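Local coordinates for protein 5-carboxymethyl-2-hydroxymuconate semialdehyde dehydrogenase (PDB 2D4E) that probably oxidises 5-carboxymethyl-2-hydroxymuconate semialdehyde to 5-carboxymethyl-2-hydroxymuconate, using NAD+ as the electron acceptor, at residues E53-A58 against C111-Q116; E105-E110 against R119-Q124. All blocks are in the same frame, centred on the assembly; numbering follows the deposited sequence.

Interaction 1: E53-A58 against C111-Q116; sequences EVLGVA and CLDAGQ. With NA (sodium ion), chain I.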
loop_
_atom_site.group_PDB
_atom_site.type_symbol
_atom_site.label_atom_id
_atom_site.label_comp_id
_atom_site.label_asym_id
_atom_site.label_seq_id
_atom_site.Cartn_x
_atom_site.Cartn_y
_atom_site.Cartn_z
ATOM N N GLU C 53 31.701 41.164 -7.844
ATOM C CA GLU C 53 33.028 40.955 -8.415
ATOM C C GLU C 53 32.981 39.543 -8.989
ATOM O O GLU C 53 32.193 38.712 -8.535
ATOM C CB GLU C 53 34.107 40.982 -7.334
ATOM C CG GLU C 53 34.110 42.189 -6.423
ATOM C CD GLU C 53 34.845 43.373 -7.006
ATOM O OE1 GLU C 53 35.350 44.200 -6.209
ATOM O OE2 GLU C 53 34.912 43.484 -8.252
ATOM N N VAL C 54 33.827 39.261 -9.969
ATOM C CA VAL C 54 33.859 37.931 -10.559
ATOM C C VAL C 54 34.518 36.945 -9.591
ATOM O O VAL C 54 35.623 37.192 -9.096
ATOM C CB VAL C 54 34.631 37.937 -11.896
ATOM C CG1 VAL C 54 34.806 36.516 -12.405
ATOM C CG2 VAL C 54 33.874 38.763 -12.927
ATOM N N LEU C 55 33.825 35.843 -9.312
ATOM C CA LEU C 55 34.329 34.804 -8.414
ATOM C C LEU C 55 35.208 33.834 -9.179
ATOM O O LEU C 55 36.209 33.326 -8.664
ATOM C CB LEU C 55 33.175 34.007 -7.803
ATOM C CG LEU C 55 32.486 34.485 -6.529
ATOM C CD1 LEU C 55 31.299 33.572 -6.241
ATOM C CD2 LEU C 55 33.469 34.458 -5.364
ATOM N N GLY C 56 34.810 33.576 -10.415
ATOM C CA GLY C 56 35.536 32.657 -11.262
ATOM C C GLY C 56 34.745 32.446 -12.533
ATOM O O GLY C 56 33.802 33.194 -12.814
ATOM N N VAL C 57 35.118 31.432 -13.305
ATOM C CA VAL C 57 34.431 31.158 -14.555
ATOM C C VAL C 57 34.056 29.687 -14.688
ATOM O O VAL C 57 34.654 28.822 -14.053
ATOM C CB VAL C 57 35.313 31.575 -15.766
ATOM C CG1 VAL C 57 35.711 33.044 -15.635
ATOM C CG2 VAL C 57 36.559 30.702 -15.840
ATOM N N ALA C 58 33.055 29.412 -15.517
ATOM C CA ALA C 58 32.606 28.050 -15.751
ATOM C C ALA C 58 32.523 27.822 -17.255
ATOM O O ALA C 58 32.191 28.740 -18.007
ATOM C CB ALA C 58 31.237 27.831 -15.107
ATOM N N CYS C 111 27.919 29.570 -0.636
ATOM C CA CYS C 111 27.670 30.828 0.050
ATOM C C CYS C 111 28.215 31.982 -0.797
ATOM O O CYS C 111 27.510 32.950 -1.087
ATOM C CB CYS C 111 28.348 30.812 1.418
ATOM S SG CYS C 111 28.272 32.380 2.290
ATOM N N LEU C 112 29.476 31.864 -1.201
ATOM C CA LEU C 112 30.119 32.885 -2.019
ATOM C C LEU C 112 29.418 33.098 -3.355
ATOM O O LEU C 112 29.267 34.227 -3.817
ATOM C CB LEU C 112 31.573 32.494 -2.303
ATOM C CG LEU C 112 32.568 32.443 -1.142
ATOM C CD1 LEU C 112 33.937 32.036 -1.670
ATOM C CD2 LEU C 112 32.645 33.807 -0.475
ATOM N N ASP C 113 28.998 31.994 -3.963
ATOM C CA ASP C 113 28.360 31.977 -5.275
ATOM C C ASP C 113 26.893 32.416 -5.311
ATOM O O ASP C 113 26.477 33.110 -6.241
ATOM C CB ASP C 113 28.496 30.553 -5.845
ATOM C CG ASP C 113 28.450 30.499 -7.368
ATOM O OD1 ASP C 113 28.490 31.560 -8.022
ATOM O OD2 ASP C 113 28.392 29.371 -7.913
ATOM N N ALA C 114 26.114 32.032 -4.301
ATOM C CA ALA C 114 24.688 32.352 -4.287
ATOM C C ALA C 114 24.184 33.356 -3.249
ATOM O O ALA C 114 22.990 33.654 -3.214
ATOM C CB ALA C 114 23.879 31.061 -4.195
ATOM N N GLY C 115 25.073 33.856 -2.394
ATOM C CA GLY C 115 24.678 34.864 -1.420
ATOM C C GLY C 115 23.889 34.547 -0.157
ATOM O O GLY C 115 23.478 35.479 0.540
ATOM N N GLN C 116 23.660 33.275 0.161
ATOM C CA GLN C 116 22.921 32.954 1.381
ATOM C C GLN C 116 23.880 32.973 2.572
ATOM O O GLN C 116 25.079 32.759 2.407
ATOM C CB GLN C 116 22.259 31.572 1.276
ATOM C CG GLN C 116 21.167 31.442 0.204
ATOM C CD GLN C 116 20.001 32.406 0.404
ATOM O OE1 GLN C 116 19.617 32.709 1.531
ATOM N NE2 GLN C 116 19.420 32.868 -0.699
HETATM NA NA NA I . 27.197 33.619 -8.421
HETATM O O HOH W 1 25.630 35.299 -9.313
#
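Leu55 reaches from strand 53-59 to the C-terminal turn of helix 103-114 and packs against Leu112 and Asp113. Its CD1 methyl does most of the touching. It lies against the backbone, 3.2 Å from Leu112 O and 3.5 Å from Asp113 CA. Its other methyl, CD2, is 4.1 Å from Leu112 CB. The two leucine side chains are set at a slant to each other, and of the Leu112 side chain, CB does the touching.

Asp113 combines this packing with metal binding. Its CG is anti to the backbone N and beside the carbonyl carbon (chi1 -155°). This brings the carboxylate round to the same sodium ion as the residue's own carbonyl. Asp113 O lies 2.4 Å from the sodium and Asp113 OD1 2.5 Å. Leu55 CD1 also lies 3.9 Å from Asp113 OD1, so the methyl borders the metal site without being a ligand. A water, Ser46 OG, Leu47 O and Trp200 O complete the six ligands. Asp113 OD2 accepts a hydrogen bond from Phe203 N. With sodium on OD1, both carboxylate oxygens are held, which limits the group's rotation.

The helix ends at Ala114, and Gly115, with positive phi, leads the chain out of it. Strand 53-59 forms a two-stranded antiparallel sheet with strand 43-48, which carries Ser46 and Leu47. Helix 12-24 adds Arg19 against both leucines and Leu22 against Leu112.

Interaction 2: E105-E110 against R119-Q124; sequences ELAVME and RIVRAQ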
loop_
_atom_site.group_PDB
_atom_site.type_symbol
_atom_site.label_atom_id
_atom_site.label_comp_id
_atom_site.label_asym_id
_atom_site.label_seq_id
_atom_site.Cartn_x
_atom_site.Cartn_y
_atom_site.Cartn_z
ATOM N N GLU C 105 33.839 23.080 2.573
ATOM C CA GLU C 105 34.131 23.606 1.243
ATOM C C GLU C 105 32.837 23.902 0.476
ATOM O O GLU C 105 32.694 24.972 -0.122
ATOM C CB GLU C 105 34.963 22.599 0.444
ATOM C CG GLU C 105 36.290 22.212 1.076
ATOM C CD GLU C 105 36.768 20.837 0.611
ATOM O OE1 GLU C 105 36.754 20.572 -0.610
ATOM O OE2 GLU C 105 37.157 20.018 1.467
ATOM N N LEU C 106 31.910 22.940 0.486
ATOM C CA LEU C 106 30.628 23.080 -0.208
ATOM C C LEU C 106 29.826 24.277 0.313
ATOM O O LEU C 106 29.264 25.055 -0.464
ATOM C CB LEU C 106 29.804 21.786 -0.063
ATOM C CG LEU C 106 30.277 20.579 -0.901
ATOM C CD1 LEU C 106 29.651 19.287 -0.394
ATOM C CD2 LEU C 106 29.918 20.810 -2.368
ATOM N N ALA C 107 29.783 24.427 1.629
ATOM C CA ALA C 107 29.054 25.528 2.237
ATOM C C ALA C 107 29.644 26.862 1.806
ATOM O O ALA C 107 28.928 27.753 1.355
ATOM C CB ALA C 107 29.094 25.405 3.751
ATOM N N VAL C 108 30.956 27.004 1.943
ATOM C CA VAL C 108 31.614 28.247 1.567
ATOM C C VAL C 108 31.429 28.552 0.086
ATOM O O VAL C 108 31.110 29.679 -0.297
ATOM C CB VAL C 108 33.126 28.201 1.885
ATOM C CG1 VAL C 108 33.805 29.451 1.350
ATOM C CG2 VAL C 108 33.338 28.091 3.394
ATOM N N MET C 109 31.628 27.539 -0.744
ATOM C CA MET C 109 31.494 27.708 -2.179
ATOM C C MET C 109 30.113 28.239 -2.565
ATOM O O MET C 109 29.994 29.258 -3.251
ATOM C CB MET C 109 31.748 26.373 -2.877
ATOM C CG MET C 109 31.797 26.465 -4.381
ATOM S SD MET C 109 32.261 24.883 -5.098
ATOM C CE MET C 109 33.937 24.734 -4.501
ATOM N N GLU C 110 29.068 27.551 -2.118
ATOM C CA GLU C 110 27.714 27.967 -2.451
ATOM C C GLU C 110 27.363 29.309 -1.813
ATOM O O GLU C 110 26.606 30.098 -2.382
ATOM C CB GLU C 110 26.715 26.887 -2.028
ATOM C CG GLU C 110 25.262 27.270 -2.251
ATOM C CD GLU C 110 24.346 26.062 -2.355
ATOM O OE1 GLU C 110 23.129 26.222 -2.127
ATOM O OE2 GLU C 110 24.839 24.959 -2.674
ATOM N N ARG C 119 25.846 29.898 7.649
ATOM C CA ARG C 119 25.258 28.862 8.502
ATOM C C ARG C 119 24.058 28.169 7.845
ATOM O O ARG C 119 23.875 26.958 7.991
ATOM C CB ARG C 119 24.851 29.438 9.869
ATOM C CG ARG C 119 23.745 30.486 9.826
ATOM C CD ARG C 119 23.422 30.984 11.232
ATOM N NE ARG C 119 22.366 31.991 11.229
ATOM C CZ ARG C 119 22.519 33.243 10.803
ATOM N NH1 ARG C 119 23.697 33.660 10.352
ATOM N NH2 ARG C 119 21.493 34.082 10.840
ATOM N N ILE C 120 23.242 28.930 7.122
ATOM C CA ILE C 120 22.090 28.341 6.457
ATOM C C ILE C 120 22.565 27.422 5.331
ATOM O O ILE C 120 22.033 26.332 5.142
ATOM C CB ILE C 120 21.147 29.434 5.903
ATOM C CG1 ILE C 120 20.534 30.218 7.066
ATOM C CG2 ILE C 120 20.039 28.808 5.077
ATOM C CD1 ILE C 120 19.764 29.368 8.065
ATOM N N VAL C 121 23.582 27.854 4.593
ATOM C CA VAL C 121 24.111 27.031 3.517
ATOM C C VAL C 121 24.736 25.769 4.101
ATOM O O VAL C 121 24.664 24.697 3.498
ATOM C CB VAL C 121 25.189 27.772 2.693
ATOM C CG1 VAL C 121 25.688 26.859 1.571
ATOM C CG2 VAL C 121 24.615 29.074 2.110
ATOM N N ARG C 122 25.341 25.892 5.280
ATOM C CA ARG C 122 25.970 24.737 5.901
ATOM C C ARG C 122 24.914 23.703 6.253
ATOM O O ARG C 122 25.126 22.507 6.057
ATOM C CB ARG C 122 26.750 25.139 7.159
ATOM C CG ARG C 122 27.401 23.953 7.880
ATOM C CD ARG C 122 28.435 23.246 7.000
ATOM N NE ARG C 122 29.011 22.076 7.657
ATOM C CZ ARG C 122 28.381 20.915 7.813
ATOM N NH1 ARG C 122 27.147 20.759 7.355
ATOM N NH2 ARG C 122 28.989 19.909 8.429
ATOM N N ALA C 123 23.779 24.166 6.774
ATOM C CA ALA C 123 22.688 23.265 7.132
ATOM C C ALA C 123 22.142 22.605 5.866
ATOM O O ALA C 123 21.677 21.464 5.899
ATOM C CB ALA C 123 21.577 24.034 7.842
ATOM N N GLN C 124 22.200 23.330 4.752
ATOM C CA GLN C 124 21.719 22.814 3.473
ATOM C C GLN C 124 22.625 21.693 2.967
ATOM O O GLN C 124 22.166 20.777 2.281
ATOM C CB GLN C 124 21.650 23.942 2.444
ATOM C CG GLN C 124 20.601 24.984 2.770
ATOM C CD GLN C 124 19.262 24.651 2.168
ATOM O OE1 GLN C 124 19.040 24.860 0.976
ATOM N NE2 GLN C 124 18.363 24.113 2.982
#
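The flat groups of Glu110 and Arg122 stay at the margins of this contact, and their aliphatic stems do the touching. Neither face nor edge of the Glu110 carboxylate packs on segment 119-124. Glu110 CB and CG lie alongside Val121 instead, with CB 3.7 Å from Val121 CG1. Glu110 CG is anti to the backbone N (chi1 176°), and the chain is extended beyond it. This carries the carboxylate past the valine, where OE2 accepts a hydrogen bond from Leu176 N. The Arg122 guanidinium likewise puts neither face nor edge on segment 105-110. Its chain bends at chi2 (62°), and CD lies 4.0 Å from Ala107 CB. Arg122 NE makes a long, weak ion pair with OD1 of Asp104, one residue before that segment.

Between these two margins, Ala107 and Val121 fill the close part of the interface. Ala107 CB points at the other helix and meets its backbone, 3.9 Å from Arg122 CA. The small side chain lets Ala107 CA and Arg122 CA come within 4.9 Å of each other. Val121 answers with CG1, which lies 3.4 Å from Ala107 O and 3.7 Å from Ala107 CA. This methyl rests on the surface formed by the Ala107 backbone and the Glu110 stem, about one turn apart on the helix.

The axes of the two short segments approach to 8.4 Å, with 130° between their N-to-C directions. The pair is an oblique helical hairpin, joined by a short turn after helix 103-114. Helix 203-214 packs on Leu106, Met109 and Glu110. Helix 12-24 packs on Glu105, Val108 and Met109. Further along helix 118-136, Val125 extends the packing onto Leu106 and Ala107.

Interactions 1 and 2 have centres 13 Å apart and share helix 103-114. Their segments alternate along the chain: 53-58, 105-110, 111-116, then 119-124. Interaction 1 joins the end of the shared helix to the small antiparallel sheet, while interaction 2 pairs its preceding turns with helix 118-136. They meet where Val121 CG2 lies 3.5 Å from Gln116 CB. The turn after the shared helix thus packs on the helix pair, and the sodium site lies at the same helix end. Both belong to the aldehyde dehydrogenase fold. The side chains of Asp113 and Glu110 are about 12 and 11 Å from bound NAD, so both contacts lie near the cofactor without those side chains touching it.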